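Local coordinates for catechol O-methyltransferase (Niastella koreensis, PDB 7CVW), which transfers a methyl group from S-adenosyl-L-methionine to either hydroxyl of catechol-like compounds such as protocatechuic acid, using a magnesium ion, at residues 60-65 / 134-139. Numbering follows the deposited sequence.
Sequences NILELG and DMIFID. With MG (magnesium ion), chain C; SAH (S-adenosyl-L-homocysteine), chain E.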
# COMPACT_ATOMS: atom_id res chain seq x y z
N ASN A 60 10.51 11.69 -10.97
CA ASN A 60 9.84 13.01 -10.88
C ASN A 60 8.63 12.86 -9.97
O ASN A 60 7.71 12.11 -10.31
CB ASN A 60 9.48 13.55 -12.26
CG ASN A 60 10.71 14.01 -13.01
OD1 ASN A 60 11.36 14.97 -12.62
ND2 ASN A 60 11.08 13.29 -14.07
N ILE A 61 8.65 13.55 -8.85
CA ILE A 61 7.57 13.44 -7.83
C ILE A 61 6.98 14.82 -7.60
O ILE A 61 7.76 15.82 -7.58
CB ILE A 61 8.06 12.78 -6.53
CG1 ILE A 61 8.52 11.33 -6.77
CG2 ILE A 61 6.98 12.84 -5.47
CD1 ILE A 61 9.18 10.74 -5.58
N LEU A 62 5.66 14.90 -7.47
CA LEU A 62 4.95 16.15 -7.11
C LEU A 62 4.27 15.93 -5.77
O LEU A 62 3.57 14.93 -5.62
CB LEU A 62 3.90 16.50 -8.17
CG LEU A 62 3.00 17.69 -7.90
CD1 LEU A 62 3.77 19.00 -7.77
CD2 LEU A 62 2.00 17.82 -9.03
N GLU A 63 4.42 16.88 -4.86
CA GLU A 63 3.73 16.84 -3.55
C GLU A 63 2.95 18.13 -3.35
O GLU A 63 3.47 19.22 -3.66
CB GLU A 63 4.74 16.67 -2.43
CG GLU A 63 4.16 16.85 -1.04
CD GLU A 63 5.20 16.58 0.03
OE1 GLU A 63 6.15 17.41 0.15
OE2 GLU A 63 5.08 15.54 0.73
N LEU A 64 1.72 18.02 -2.89
CA LEU A 64 0.90 19.20 -2.48
C LEU A 64 0.84 19.17 -0.97
O LEU A 64 0.30 18.20 -0.43
CB LEU A 64 -0.51 19.09 -3.06
CG LEU A 64 -0.69 19.44 -4.52
CD1 LEU A 64 0.30 18.77 -5.42
CD2 LEU A 64 -2.11 19.11 -4.97
N GLY A 65 1.36 20.20 -0.34
CA GLY A 65 1.33 20.31 1.12
C GLY A 65 2.63 19.83 1.72
O GLY A 65 2.79 18.62 1.97
N ASP A 134 5.85 10.71 -11.93
CA ASP A 134 5.72 9.25 -11.74
C ASP A 134 4.83 8.99 -10.52
O ASP A 134 4.15 7.96 -10.50
CB ASP A 134 7.11 8.64 -11.54
CG ASP A 134 8.02 8.90 -12.72
OD1 ASP A 134 7.62 8.49 -13.82
OD2 ASP A 134 9.06 9.58 -12.56
N MET A 135 4.89 9.90 -9.54
CA MET A 135 4.11 9.79 -8.28
C MET A 135 3.68 11.19 -7.85
O MET A 135 4.48 12.13 -7.99
CB MET A 135 4.92 9.11 -7.19
CG MET A 135 4.15 8.92 -5.91
SD MET A 135 5.11 7.91 -4.78
CE MET A 135 4.23 8.08 -3.24
N ILE A 136 2.44 11.30 -7.37
CA ILE A 136 1.86 12.59 -6.91
C ILE A 136 1.25 12.33 -5.55
O ILE A 136 0.44 11.38 -5.44
CB ILE A 136 0.85 13.16 -7.92
CG1 ILE A 136 1.49 13.30 -9.31
CG2 ILE A 136 0.28 14.48 -7.42
CD1 ILE A 136 0.58 13.79 -10.38
N PHE A 137 1.63 13.13 -4.56
CA PHE A 137 1.10 13.03 -3.18
C PHE A 137 0.27 14.27 -2.92
O PHE A 137 0.82 15.37 -2.84
CB PHE A 137 2.22 12.81 -2.17
CG PHE A 137 1.76 12.62 -0.74
CD1 PHE A 137 0.76 11.71 -0.44
CD2 PHE A 137 2.35 13.31 0.32
CE1 PHE A 137 0.35 11.53 0.87
CE2 PHE A 137 1.94 13.11 1.62
CZ PHE A 137 0.95 12.20 1.90
N ILE A 138 -1.04 14.10 -2.81
CA ILE A 138 -2.01 15.18 -2.50
C ILE A 138 -2.23 15.21 -0.99
O ILE A 138 -2.81 14.26 -0.43
CB ILE A 138 -3.33 14.96 -3.23
CG1 ILE A 138 -3.10 14.86 -4.74
CG2 ILE A 138 -4.31 16.06 -2.86
CD1 ILE A 138 -4.35 14.60 -5.53
N ASP A 139 -1.75 16.27 -0.34
CA ASP A 139 -1.81 16.35 1.14
C ASP A 139 -1.84 17.80 1.59
O ASP A 139 -1.27 18.10 2.62
CB ASP A 139 -0.66 15.58 1.77
CG ASP A 139 -0.93 15.29 3.23
OD1 ASP A 139 -2.16 15.22 3.59
OD2 ASP A 139 0.09 15.15 4.00
MG MG C . -1.75 14.52 5.83
N SAH E . 2.67 16.22 3.68
CA SAH E . 3.09 16.83 4.96
CB SAH E . 1.88 17.42 5.70
CG SAH E . 1.14 18.48 4.95
SD SAH E . 0.05 19.30 6.18
C SAH E . 3.75 15.73 5.78
O SAH E . 4.79 15.96 6.29
OXT SAH E . 3.14 14.71 5.86
C5' SAH E . -0.91 20.39 5.08
C4' SAH E . -0.07 21.49 4.51
O4' SAH E . -0.82 22.06 3.43
C3' SAH E . 0.25 22.67 5.45
O3' SAH E . 1.64 22.96 5.51
C2' SAH E . -0.53 23.85 4.86
O2' SAH E . 0.08 25.09 5.07
C1' SAH E . -0.56 23.44 3.40
N9 SAH E . -1.58 24.09 2.61
C8 SAH E . -2.79 24.57 3.03
N7 SAH E . -3.46 25.14 2.07
C5 SAH E . -2.66 25.03 0.96
C6 SAH E . -2.82 25.43 -0.39
N6 SAH E . -3.87 26.08 -0.83
N1 SAH E . -1.82 25.17 -1.23
C2 SAH E . -0.75 24.52 -0.77
N3 SAH E . -0.49 24.12 0.46
C4 SAH E . -1.50 24.38 1.28
O HOH W 1 9.67 10.89 -14.81
O HOH W 2 0.36 14.34 6.91
O HOH W 3 -2.28 16.94 6.16
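Strands 60-64 and 133-138 are the parallel pair at the middle of the Rossmann-like methyltransferase sheet, and their C-terminal ends carry Gly65 and Asp139 to the cofactor and the metal. The backbones interlock in a ladder: Leu62 N bonds to Met135 O, Phe137 N to Leu62 O at 2.9 Å and Leu64 N to Phe137 O, while Asp139 N reaches Leu64 O only weakly. At the N-terminal end Asp134 N donates to Asn60 O, and Asp134 OD2 takes Asn60 N in return at 3.0 Å, on its anti side. A water links that same oxygen to Asn60 ND2, and Arg157 forms a salt bridge with OD1.

On one face, branched aliphatic side chains suit a core beneath helices 118-128 and 145-154: Leu62 CD2 touches Ile136 CG2 at 4.1 Å. The other face, against helix 70-76, brings Glu63 beside Phe137. Both leave the backbone with CG anti to N, and Glu63 OE2 lies at the edge of the Phe137 ring, 3.5 Å from Phe137 CD2; Ser71 holds this buried oxygen. Strands 84-89 and 111-115 intervene in sequence, but the 3-2-1-4-5 strand order makes the pair adjacent, and the class I fold binds its cofactor at the C-terminal ends. There the amino nitrogen of S-adenosyl-L-homocysteine donates to Gly65 O at 2.9 Å and to Asp139 OD2 at 2.8 Å. The positive phi of Gly65, 97°, is one a side chain would hardly tolerate. Asp139 CB lies above the rim of one Phe137 ring face; Asp139 OD1 binds magnesium at 2.4 Å alongside Asp165 and Asn166, with Asp139 OD2 2.7 Å from the ion.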